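Local atomic coordinates of CaaX farnesyltransferase beta subunit Ram1 (Aspergillus fumigatus, PDB entry 4L9P), a protein that probably catalyses, as the beta subunit of a zinc-dependent farnesyltransferase heterodimer, transfer of a farnesyl group to a cysteine fourth from the C-terminus of target proteins, and probably binds peptides. Residues Met154-Leu159 / Ile210-Gly215; Gly161-Leu164 / Asp168-Arg171; Arg490-His495 / Val499-Ser504. One frame throughout, in Å; residues are numbered along the deposited sequence. Where two conformers were deposited one is given.

Contact 1: residues Met154-Leu159 / Ile210-Gly215; sequences MVYWAL and IAMVGG
Met212 and Val213, in the last turn of helix 200-213, meet Tyr156 and Leu159 of helix 151-164. Met212 does most of the work. Its chain runs extended through chi2 and then bends at chi3 (-80°), which carries the methyl between the two opposing side chains. CE lies 3.4 Å from Tyr156 CD1, approaching the ring obliquely, and the two side chains cross at about a right angle. On the other side Met212 CE is 3.7 Å from Leu159 CB, while Met212 SD is 3.8 Å from Leu159 C. A slim, flexible and polarisable thioether suits this place, since it can pass beside the Leu159 carbonyl and still touch an aromatic ring. Val213 follows with a lighter touch: its CG1 is 4.1 Å from Leu159 CD1, a methyl-to-methyl contact for which a short branched residue is long enough. At Gly214 the helix ends; its positive phi (71°), easily adopted by glycine, turns the chain out of the helix just beyond the contact. Both helices belong to the alpha-alpha toroid of the prenyltransferases, and helix 151-164 also carries Trp153 of the isoprenoid pocket. Val176 of helix 173-183 packs against both Leu159 and Val213, adding a third helix. Across the interface no hydrogen bond forms, and the Tyr156 hydroxyl is satisfied by Val499 O instead. The two helices are therefore joined here by dispersion and the burial of apolar surface.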
ATOM      1  N   MET B 154      11.214 -12.367   3.097  0.73  6.36           N
ATOM      2  CA  MET B 154      11.286 -13.577   2.236  0.73  7.18           C
ATOM      3  C   MET B 154      10.813 -14.823   2.994  0.73  6.69           C
ATOM      4  O   MET B 154      10.233 -15.750   2.390  0.73  7.41           O
ATOM      5  CB  MET B 154      12.715 -13.776   1.692  0.73  9.18           C
ATOM      6  CG  MET B 154      13.188 -12.504   0.978  0.73 11.39           C
ATOM      7  SD  MET B 154      14.945 -12.434   0.696  0.73 16.67           S
ATOM      8  CE  MET B 154      14.847 -13.779  -0.347  0.73 13.25           C
ATOM      9  N   VAL B 155      11.052 -14.840   4.304  1.00  7.11           N
ATOM     10  CA  VAL B 155      10.514 -15.947   5.129  1.00  6.84           C
ATOM     11  C   VAL B 155       8.986 -15.863   5.192  1.00  6.81           C
ATOM     12  O   VAL B 155       8.292 -16.848   4.910  1.00  7.02           O
ATOM     13  CB  VAL B 155      11.107 -15.920   6.562  1.00  7.51           C
ATOM     14  CG1 VAL B 155      10.418 -17.013   7.400  1.00  9.21           C
ATOM     15  CG2 VAL B 155      12.632 -16.148   6.493  1.00  8.97           C
ATOM     16  N   TYR B 156       8.461 -14.681   5.482  1.00  6.18           N
ATOM     17  CA  TYR B 156       7.024 -14.496   5.561  1.00  5.37           C
ATOM     18  C   TYR B 156       6.333 -14.826   4.236  1.00  5.22           C
ATOM     19  O   TYR B 156       5.319 -15.529   4.246  1.00  5.93           O
ATOM     20  CB  TYR B 156       6.699 -13.058   6.000  1.00  5.37           C
ATOM     21  CG  TYR B 156       5.233 -12.755   5.777  1.00  4.39           C
ATOM     22  CD1 TYR B 156       4.191 -13.317   6.604  1.00  4.76           C
ATOM     23  CD2 TYR B 156       4.862 -11.931   4.706  1.00  4.72           C
ATOM     24  CE1 TYR B 156       2.818 -13.063   6.286  1.00  5.61           C
ATOM     25  CE2 TYR B 156       3.499 -11.684   4.398  1.00  4.61           C
ATOM     26  CZ  TYR B 156       2.503 -12.232   5.219  1.00  4.49           C
ATOM     27  OH  TYR B 156       1.196 -11.976   4.929  1.00  6.04           O
ATOM     28  N   TRP B 157       6.806 -14.264   3.124  1.00  5.31           N
ATOM     29  CA  TRP B 157       6.087 -14.467   1.842  1.00  4.77           C
ATOM     30  C   TRP B 157       6.028 -15.943   1.504  1.00  5.22           C
ATOM     31  O   TRP B 157       4.995 -16.463   1.000  1.00  6.88           O
ATOM     32  CB  TRP B 157       6.823 -13.747   0.675  1.00  5.17           C
ATOM     33  CG  TRP B 157       6.781 -12.238   0.842  1.00  5.48           C
ATOM     34  CD1 TRP B 157       5.734 -11.488   1.315  1.00  6.36           C
ATOM     35  CD2 TRP B 157       7.798 -11.318   0.461  1.00  6.35           C
ATOM     36  NE1 TRP B 157       6.090 -10.149   1.315  1.00  7.64           N
ATOM     37  CE2 TRP B 157       7.344 -10.025   0.793  1.00  7.65           C
ATOM     38  CE3 TRP B 157       9.088 -11.475  -0.104  1.00  8.61           C
ATOM     39  CZ2 TRP B 157       8.131  -8.877   0.579  1.00  9.08           C
ATOM     40  CZ3 TRP B 157       9.874 -10.321  -0.326  1.00  9.68           C
ATOM     41  CH2 TRP B 157       9.371  -9.055   0.024  1.00  9.75           C
ATOM     42  N   ALA B 158       7.131 -16.665   1.728  1.00  5.45           N
ATOM     43  CA  ALA B 158       7.155 -18.114   1.400  1.00  6.26           C
ATOM     44  C   ALA B 158       6.240 -18.879   2.366  1.00  6.63           C
ATOM     45  O   ALA B 158       5.459 -19.735   1.913  1.00  7.08           O
ATOM     46  CB  ALA B 158       8.587 -18.631   1.458  1.00  8.33           C
ATOM     47  N   LEU B 159       6.315 -18.620   3.683  1.00  6.92           N
ATOM     48  CA  LEU B 159       5.426 -19.374   4.593  1.00  6.69           C
ATOM     49  C   LEU B 159       3.955 -19.068   4.294  1.00  6.52           C
ATOM     50  O   LEU B 159       3.122 -19.985   4.347  1.00  7.55           O
ATOM     51  CB  LEU B 159       5.733 -19.020   6.048  1.00  7.77           C
ATOM     52  CG  LEU B 159       7.091 -19.504   6.539  1.00  8.92           C
ATOM     53  CD1 LEU B 159       7.348 -18.913   7.937  1.00  9.91           C
ATOM     54  CD2 LEU B 159       7.126 -21.081   6.551  1.00 11.18           C
ATOM     55  N   ILE B 210       6.326 -16.261  12.837  1.00  7.33           N
ATOM     56  CA  ILE B 210       6.237 -16.988  14.089  1.00  8.87           C
ATOM     57  C   ILE B 210       4.815 -17.455  14.339  1.00  9.64           C
ATOM     58  O   ILE B 210       4.618 -18.594  14.804  1.00  9.69           O
ATOM     59  CB  ILE B 210       6.781 -16.060  15.226  1.00  9.65           C
ATOM     60  CG1 ILE B 210       8.313 -16.002  15.114  1.00  9.73           C
ATOM     61  CG2 ILE B 210       6.324 -16.541  16.607  1.00 10.50           C
ATOM     62  CD1 ILE B 210       8.922 -14.873  15.954  1.00 10.71           C
ATOM     63  N   ALA B 211       3.827 -16.604  14.029  1.00  9.10           N
ATOM     64  CA  ALA B 211       2.437 -16.999  14.204  1.00  8.01           C
ATOM     65  C   ALA B 211       2.105 -18.205  13.326  1.00  8.49           C
ATOM     66  O   ALA B 211       1.401 -19.131  13.744  1.00  9.48           O
ATOM     67  CB  ALA B 211       1.481 -15.819  13.901  1.00  7.98           C
ATOM     68  N   MET B 212       2.588 -18.195  12.096  1.00  8.49           N
ATOM     69  CA  MET B 212       2.236 -19.295  11.165  1.00  8.25           C
ATOM     70  C   MET B 212       2.874 -20.606  11.620  1.00  9.71           C
ATOM     71  O   MET B 212       2.213 -21.661  11.602  1.00 11.09           O
ATOM     72  CB  MET B 212       2.631 -18.979   9.687  1.00  8.37           C
ATOM     73  CG  MET B 212       1.681 -18.046   9.064  1.00  9.01           C
ATOM     74  SD  MET B 212       2.042 -17.731   7.316  1.00  8.97           S
ATOM     75  CE  MET B 212       3.394 -16.495   7.502  1.00  8.99           C
ATOM     76  N   VAL B 213       4.129 -20.598  12.063  1.00  9.83           N
ATOM     77  CA  VAL B 213       4.714 -21.877  12.493  1.00 11.28           C
ATOM     78  C   VAL B 213       4.206 -22.301  13.844  1.00 12.29           C
ATOM     79  O   VAL B 213       4.113 -23.514  14.131  1.00 13.85           O
ATOM     80  CB  VAL B 213       6.307 -21.902  12.422  1.00 11.49           C
ATOM     81  CG1 VAL B 213       6.818 -21.597  11.008  1.00 11.86           C
ATOM     82  CG2 VAL B 213       6.966 -20.941  13.444  1.00 11.50           C
ATOM     83  N   GLY B 214       3.877 -21.338  14.701  1.00 12.05           N
ATOM     84  CA  GLY B 214       3.315 -21.638  16.024  1.00 13.65           C
ATOM     85  C   GLY B 214       4.307 -22.239  16.993  1.00 15.27           C
ATOM     86  O   GLY B 214       5.523 -22.321  16.726  1.00 14.79           O
ATOM     87  N   GLY B 215       3.773 -22.621  18.153  1.00 16.37           N
ATOM     88  CA  GLY B 215       4.520 -23.316  19.183  1.00 16.78           C
ATOM     89  C   GLY B 215       5.074 -22.362  20.213  1.00 16.40           C
ATOM     90  O   GLY B 215       5.526 -21.260  19.897  1.00 15.18           O
TER

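Contact 2: residues Gly161-Leu164 / Asp168-Arg171; sequences GLCL and DVTR
Val169 points its side chain at helix 151-164 and presents its two methyl groups to two successive residues there. CG1 faces the near end of the Leu162 side chain, 3.9 Å from Leu162 CB, and more loosely the sulfur of Cys163. CG2 meets only that sulfur across the contact, 3.7 Å from Cys163 SG; since Cys163 was deposited in two conformers, the sulfur contacts are conditional on the one described. The valine fork sets up this pattern: with chi1 at -61°, CG1 stands anti to the carbonyl carbon while CG2 falls between the backbone N and that carbon. Leu162 points toward the loop too, but it is CB that touches; the rest of the side chain packs among Leu130, Leu133 and Tyr134 of helix 126-135. A compact beta-branched residue fits a place so near the helix backbone, and the longer leucine also serves helix 126-135, earlier in the chain. Between the two segments the chain turns from helix 151-164 toward helix 173-183, a helix-to-helix connection in the alpha-alpha toroid, and Val169 tucks the loop back against the helix it has just left. An Asx turn spans Val169. Asp168 OD1 accepts from Thr170 N at 2.9 Å, from above the carboxylate plane, and from Thr170 OG1 at 2.6 Å, through the syn lone pair. Two donors from one residue thus grip a single oxygen and restrain the carboxylate's rotation; aspartate has the reach for this, and threonine supplies both donors. The Asp168 side chain sets off away from helix 151-164, whereas that of Val169 sets off toward it. Arg171, next in line, extends its guanidinium to Tyr134, where NH2 is hydrogen-bonded to the hydroxyl.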
ATOM      1  N   GLY B 161       2.578 -18.193   1.396  1.00  5.42           N
ATOM      2  CA  GLY B 161       2.169 -18.930   0.189  1.00  6.38           C
ATOM      3  C   GLY B 161       1.985 -20.420   0.442  1.00  5.88           C
ATOM      4  O   GLY B 161       1.024 -21.005  -0.036  1.00  6.52           O
ATOM      5  N   LEU B 162       2.911 -21.007   1.190  1.00  6.03           N
ATOM      6  CA  LEU B 162       2.771 -22.431   1.543  1.00  7.22           C
ATOM      7  C   LEU B 162       1.507 -22.682   2.366  1.00  7.67           C
ATOM      8  O   LEU B 162       0.796 -23.685   2.148  1.00  8.69           O
ATOM      9  CB  LEU B 162       4.001 -22.894   2.316  1.00  8.56           C
ATOM     10  CG  LEU B 162       5.290 -22.876   1.490  1.00  9.47           C
ATOM     11  CD1 LEU B 162       6.533 -23.126   2.432  1.00 11.98           C
ATOM     12  CD2 LEU B 162       5.248 -23.884   0.345  1.00  9.89           C
ATOM     13  N   CYS B 163       1.216 -21.843   3.367  0.82  7.08           N
ATOM     14  CA  CYS B 163      -0.043 -21.957   4.129  0.82  7.12           C
ATOM     15  C   CYS B 163      -1.261 -21.821   3.234  0.82  6.97           C
ATOM     16  O   CYS B 163      -2.175 -22.674   3.322  0.82  8.21           O
ATOM     17  CB  CYS B 163      -0.149 -20.926   5.268  0.82  8.21           C
ATOM     18  SG  CYS B 163       0.936 -21.206   6.640  0.82 10.79           S
ATOM     19  N   LEU B 164      -1.294 -20.831   2.359  1.00  7.13           N
ATOM     20  CA  LEU B 164      -2.432 -20.675   1.453  1.00  6.58           C
ATOM     21  C   LEU B 164      -2.686 -21.949   0.641  1.00  6.41           C
ATOM     22  O   LEU B 164      -3.804 -22.374   0.473  1.00  8.19           O
ATOM     23  CB  LEU B 164      -2.145 -19.486   0.517  1.00  5.73           C
ATOM     24  CG  LEU B 164      -2.341 -18.148   1.271  1.00  5.50           C
ATOM     25  CD1 LEU B 164      -1.556 -17.048   0.500  1.00  6.86           C
ATOM     26  CD2 LEU B 164      -3.808 -17.768   1.297  1.00  7.66           C
ATOM     27  N   ASP B 168       1.364 -27.803   5.835  1.00 14.46           N
ATOM     28  CA  ASP B 168       1.548 -27.661   7.271  1.00 15.27           C
ATOM     29  C   ASP B 168       2.967 -27.114   7.413  1.00 14.75           C
ATOM     30  O   ASP B 168       3.885 -27.776   7.015  1.00 16.31           O
ATOM     31  CB  ASP B 168       1.469 -29.061   7.918  1.00 17.46           C
ATOM     32  CG  ASP B 168       1.782 -29.063   9.377  1.00 20.66           C
ATOM     33  OD1 ASP B 168       2.174 -28.057   9.971  1.00 20.69           O
ATOM     34  OD2 ASP B 168       1.654 -30.147   9.958  1.00 23.23           O
ATOM     35  N   VAL B 169       3.148 -25.896   7.932  1.00 13.31           N
ATOM     36  CA  VAL B 169       4.488 -25.314   8.027  1.00 13.93           C
ATOM     37  C   VAL B 169       5.096 -25.466   9.441  1.00 15.42           C
ATOM     38  O   VAL B 169       6.112 -24.833   9.743  1.00 15.54           O
ATOM     39  CB  VAL B 169       4.524 -23.834   7.590  1.00 13.16           C
ATOM     40  CG1 VAL B 169       4.093 -23.709   6.103  1.00 13.29           C
ATOM     41  CG2 VAL B 169       3.633 -22.977   8.476  1.00 13.26           C
ATOM     42  N   THR B 170       4.476 -26.301  10.281  1.00 17.01           N
ATOM     43  CA  THR B 170       5.006 -26.639  11.618  1.00 19.32           C
ATOM     44  C   THR B 170       6.461 -27.053  11.546  1.00 18.29           C
ATOM     45  O   THR B 170       7.230 -26.768  12.443  1.00 17.79           O
ATOM     46  CB  THR B 170       4.204 -27.836  12.250  1.00 23.10           C
ATOM     47  OG1 THR B 170       2.862 -27.408  12.400  1.00 26.48           O
ATOM     48  CG2 THR B 170       4.750 -28.203  13.616  1.00 25.38           C
ATOM     49  N   ARG B 171       6.839 -27.791  10.508  1.00 17.32           N
ATOM     50  CA  ARG B 171       8.194 -28.312  10.460  1.00 18.87           C
ATOM     51  C   ARG B 171       9.222 -27.233  10.302  1.00 17.04           C
ATOM     52  O   ARG B 171      10.383 -27.519  10.478  1.00 18.03           O
ATOM     53  CB  ARG B 171       8.368 -29.343   9.360  1.00 21.02           C
ATOM     54  CG  ARG B 171       8.118 -28.764   7.940  1.00 22.68           C
ATOM     55  CD  ARG B 171       8.203 -29.937   6.951  1.00 25.09           C
ATOM     56  NE  ARG B 171       7.683 -29.595   5.631  1.00 27.02           N
ATOM     57  CZ  ARG B 171       7.632 -30.452   4.612  1.00 27.28           C
ATOM     58  NH1 ARG B 171       8.071 -31.717   4.768  1.00 27.22           N
ATOM     59  NH2 ARG B 171       7.138 -30.063   3.437  1.00 27.50           N
TER

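Contact 3: residues Arg490-His495 / Val499-Ser504; sequences RLVPFH and VIPHKS
The Phe494 ring lies against the backbone of Val499-Pro501, with Ile500 CA over the centre of one face, 3.7 Å above the plane. The peptide nitrogens of Ile500 and Pro501 share that face, and Val499 CG1 meets the ring at its edge, in plane. Phe494 and Pro501 point the same way side by side, CE1 being 3.5 Å from CD of the proline: a flat aromatic ring and a compact, puckered proline ring, both apolar at the contact. The His502 ring takes His495 CB over one face, a CH-pi contact 3° off the ring normal, 4.1 Å from CB to the centroid, while Pro493 O approaches its edge. The two imidazoles meet obliquely, planes at 44°. His495 NE2 is bonded elsewhere, to Ala464 O.

Both backbone polar atoms of His495 are engaged across the turn: its N donates to Ile500 O at 2.8 Å, nearly straight at 174°, and its O accepts from Val499 N at 2.9 Å. Pro501 holds the N-cap position of helix 502-513 but has no side-chain acceptor. The first-turn amide of His502, with no in-helix carbonyl four residues earlier, bonds instead to a water shared with Pro493 O. This tight bend, leading into the C-terminal helix, packs Phe494 onto helix 151-164 and Ile500 onto helix 200-213 of the alpha-alpha toroid.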
ATOM      1  N   ARG B 490      -9.163 -24.109  -4.426  1.00  6.76           N
ATOM      2  CA  ARG B 490      -9.421 -23.459  -3.130  1.00  7.09           C
ATOM      3  C   ARG B 490      -8.207 -23.412  -2.220  1.00  6.63           C
ATOM      4  O   ARG B 490      -7.502 -24.390  -2.012  1.00  8.51           O
ATOM      5  CB  ARG B 490     -10.605 -24.173  -2.413  1.00  7.68           C
ATOM      6  CG  ARG B 490     -10.895 -23.498  -1.050  1.00  7.54           C
ATOM      7  CD  ARG B 490     -12.206 -23.966  -0.420  1.00  7.22           C
ATOM      8  NE  ARG B 490     -13.347 -23.525  -1.233  1.00  7.05           N
ATOM      9  CZ  ARG B 490     -13.848 -22.282  -1.199  1.00  8.37           C
ATOM     10  NH1 ARG B 490     -13.375 -21.408  -0.292  1.00  8.01           N
ATOM     11  NH2 ARG B 490     -14.826 -21.905  -2.034  1.00  8.38           N
ATOM     12  N   LEU B 491      -7.963 -22.188  -1.716  1.00  5.31           N
ATOM     13  CA  LEU B 491      -6.883 -21.955  -0.774  1.00  6.02           C
ATOM     14  C   LEU B 491      -7.408 -21.784   0.628  1.00  6.35           C
ATOM     15  O   LEU B 491      -8.614 -21.576   0.833  1.00  7.51           O
ATOM     16  CB  LEU B 491      -6.196 -20.624  -1.222  1.00  5.89           C
ATOM     17  CG  LEU B 491      -5.593 -20.666  -2.636  1.00  6.36           C
ATOM     18  CD1 LEU B 491      -5.000 -19.261  -2.996  1.00  7.95           C
ATOM     19  CD2 LEU B 491      -4.506 -21.745  -2.753  1.00  7.46           C
ATOM     20  N   VAL B 492      -6.508 -21.866   1.607  1.00  6.50           N
ATOM     21  CA  VAL B 492      -6.877 -21.632   2.994  1.00  7.73           C
ATOM     22  C   VAL B 492      -7.296 -20.177   3.177  1.00  6.61           C
ATOM     23  O   VAL B 492      -6.693 -19.296   2.587  1.00  6.66           O
ATOM     24  CB  VAL B 492      -5.649 -22.017   3.847  1.00 11.13           C
ATOM     25  CG1 VAL B 492      -5.667 -21.501   5.233  1.00 14.77           C
ATOM     26  CG2 VAL B 492      -5.337 -23.535   3.715  1.00 10.80           C
ATOM     27  N   PRO B 493      -8.311 -19.889   4.001  1.00  6.86           N
ATOM     28  CA  PRO B 493      -8.711 -18.468   4.228  1.00  6.78           C
ATOM     29  C   PRO B 493      -7.618 -17.738   5.052  1.00  7.00           C
ATOM     30  O   PRO B 493      -6.977 -18.328   5.941  1.00  7.45           O
ATOM     31  CB  PRO B 493     -10.026 -18.575   5.032  1.00  7.38           C
ATOM     32  CG  PRO B 493      -9.969 -19.972   5.658  1.00  7.66           C
ATOM     33  CD  PRO B 493      -9.136 -20.876   4.719  1.00  7.67           C
ATOM     34  N   PHE B 494      -7.409 -16.449   4.735  1.00  5.77           N
ATOM     35  CA  PHE B 494      -6.523 -15.585   5.506  1.00  5.07           C
ATOM     36  C   PHE B 494      -7.315 -14.475   6.176  1.00  5.84           C
ATOM     37  O   PHE B 494      -8.321 -13.981   5.654  1.00  6.44           O
ATOM     38  CB  PHE B 494      -5.469 -14.957   4.608  1.00  6.13           C
ATOM     39  CG  PHE B 494      -4.135 -15.654   4.572  1.00  6.47           C
ATOM     40  CD1 PHE B 494      -4.012 -17.041   4.793  1.00  7.27           C
ATOM     41  CD2 PHE B 494      -3.013 -14.883   4.300  1.00  7.17           C
ATOM     42  CE1 PHE B 494      -2.738 -17.652   4.744  1.00  7.50           C
ATOM     43  CE2 PHE B 494      -1.755 -15.451   4.245  1.00  7.49           C
ATOM     44  CZ  PHE B 494      -1.589 -16.872   4.466  1.00  7.52           C
ATOM     45  N   HIS B 495      -6.848 -14.084   7.337  1.00  6.00           N
ATOM     46  CA  HIS B 495      -7.485 -12.983   8.051  1.00  5.86           C
ATOM     47  C   HIS B 495      -7.231 -11.678   7.278  1.00  6.21           C
ATOM     48  O   HIS B 495      -6.095 -11.375   6.923  1.00  6.78           O
ATOM     49  CB  HIS B 495      -6.784 -12.896   9.414  1.00  6.81           C
ATOM     50  CG  HIS B 495      -7.484 -12.042  10.412  1.00  6.71           C
ATOM     51  ND1 HIS B 495      -7.575 -10.667  10.291  1.00  6.90           N
ATOM     52  CD2 HIS B 495      -8.177 -12.379  11.524  1.00  7.97           C
ATOM     53  CE1 HIS B 495      -8.267 -10.184  11.314  1.00  7.90           C
ATOM     54  NE2 HIS B 495      -8.678 -11.215  12.063  1.00  6.78           N
ATOM     55  N   VAL B 499      -3.355 -11.010   7.655  1.00  5.27           N
ATOM     56  CA  VAL B 499      -2.680 -11.618   6.481  1.00  4.22           C
ATOM     57  C   VAL B 499      -1.904 -12.898   6.817  1.00  5.21           C
ATOM     58  O   VAL B 499      -0.804 -13.157   6.333  1.00  6.13           O
ATOM     59  CB  VAL B 499      -1.836 -10.590   5.640  1.00  4.71           C
ATOM     60  CG1 VAL B 499      -1.827 -11.071   4.172  1.00  6.43           C
ATOM     61  CG2 VAL B 499      -2.437  -9.192   5.692  1.00  5.17           C
ATOM     62  N   ILE B 500      -2.552 -13.717   7.654  1.00  5.96           N
ATOM     63  CA  ILE B 500      -2.158 -15.067   8.030  1.00  6.05           C
ATOM     64  C   ILE B 500      -3.448 -15.814   8.325  1.00  6.59           C
ATOM     65  O   ILE B 500      -4.512 -15.211   8.450  1.00  6.72           O
ATOM     66  CB  ILE B 500      -1.248 -15.055   9.331  1.00  7.16           C
ATOM     67  CG1 ILE B 500      -1.866 -14.209  10.461  1.00  6.94           C
ATOM     68  CG2 ILE B 500       0.193 -14.596   8.988  1.00  8.16           C
ATOM     69  CD1 ILE B 500      -1.075 -14.358  11.798  1.00  7.21           C
ATOM     70  N   PRO B 501      -3.387 -17.142   8.460  1.00  7.50           N
ATOM     71  CA  PRO B 501      -4.634 -17.852   8.773  1.00  7.74           C
ATOM     72  C   PRO B 501      -5.247 -17.359  10.094  1.00  7.76           C
ATOM     73  O   PRO B 501      -4.526 -17.011  11.059  1.00  8.74           O
ATOM     74  CB  PRO B 501      -4.171 -19.302   8.915  1.00  8.64           C
ATOM     75  CG  PRO B 501      -2.923 -19.379   8.036  1.00  8.22           C
ATOM     76  CD  PRO B 501      -2.243 -18.034   8.204  1.00  7.69           C
ATOM     77  N   HIS B 502      -6.580 -17.328  10.162  1.00  8.67           N
ATOM     78  CA  HIS B 502      -7.231 -16.903  11.398  1.00  9.59           C
ATOM     79  C   HIS B 502      -6.763 -17.632  12.640  1.00 10.56           C
ATOM     80  O   HIS B 502      -6.549 -16.993  13.684  1.00 10.16           O
ATOM     81  CB  HIS B 502      -8.757 -17.081  11.303  1.00  9.55           C
ATOM     82  CG  HIS B 502      -9.395 -16.267  10.235  1.00  9.44           C
ATOM     83  ND1 HIS B 502      -9.117 -16.441   8.886  1.00 10.21           N
ATOM     84  CD2 HIS B 502     -10.320 -15.270  10.320  1.00  9.07           C
ATOM     85  CE1 HIS B 502      -9.828 -15.564   8.196  1.00  8.51           C
ATOM     86  NE2 HIS B 502     -10.580 -14.860   9.038  1.00  8.56           N
ATOM     87  N   LYS B 503      -6.621 -18.958  12.551  1.00 10.21           N
ATOM     88  CA  LYS B 503      -6.189 -19.711  13.714  1.00 11.93           C
ATOM     89  C   LYS B 503      -4.774 -19.299  14.155  1.00 11.68           C
ATOM     90  O   LYS B 503      -4.449 -19.282  15.358  1.00 11.55           O
ATOM     91  CB  LYS B 503      -6.210 -21.205  13.357  1.00 15.42           C
ATOM     92  CG  LYS B 503      -5.768 -22.086  14.579  1.00 20.87           C
ATOM     93  CD  LYS B 503      -5.683 -23.603  14.207  1.00 23.80           C
ATOM     94  CE  LYS B 503      -5.261 -24.488  15.440  1.00 24.85           C
ATOM     95  NZ  LYS B 503      -5.404 -25.919  14.948  1.00 28.08           N
ATOM     96  N   SER B 504      -3.903 -18.991  13.194  1.00 10.80           N
ATOM     97  CA  SER B 504      -2.561 -18.594  13.584  1.00  9.81           C
ATOM     98  C   SER B 504      -2.620 -17.255  14.348  1.00  8.12           C
ATOM     99  O   SER B 504      -1.889 -17.050  15.355  1.00  8.81           O
ATOM    100  CB  SER B 504      -1.704 -18.379  12.321  1.00 11.31           C
ATOM    101  OG  SER B 504      -1.688 -19.553  11.512  1.00 13.12           O
TER
HETATM  102  O   HOH W   1      -8.146 -18.991   8.323  1.00 19.97           O

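In the fold
Helix 151-164 serves contacts 1 and 2, and contact 2 is nested within the chain loop that contact 1 closes; their centres are 8 Å apart and Val213 CG1 lies 3.5 Å from Val169 O. Contact 3 comes later in the chain and joins both. The hydrogen bond from Tyr156 OH to Val499 O, 2.7 Å, ties it to contact 1, and the backbone hydrogen bond between Val492 N and Leu164 O, 3.0 Å, ties it to contact 2. The side chains of Tyr156 and Val499 are each about 8 Å from the bound isoprenoid analogue, Tyr156 being about 13 Å from the zinc ion, which places contacts 1 and 3 in the pocket's surroundings. Contact 2 lies away from these sites.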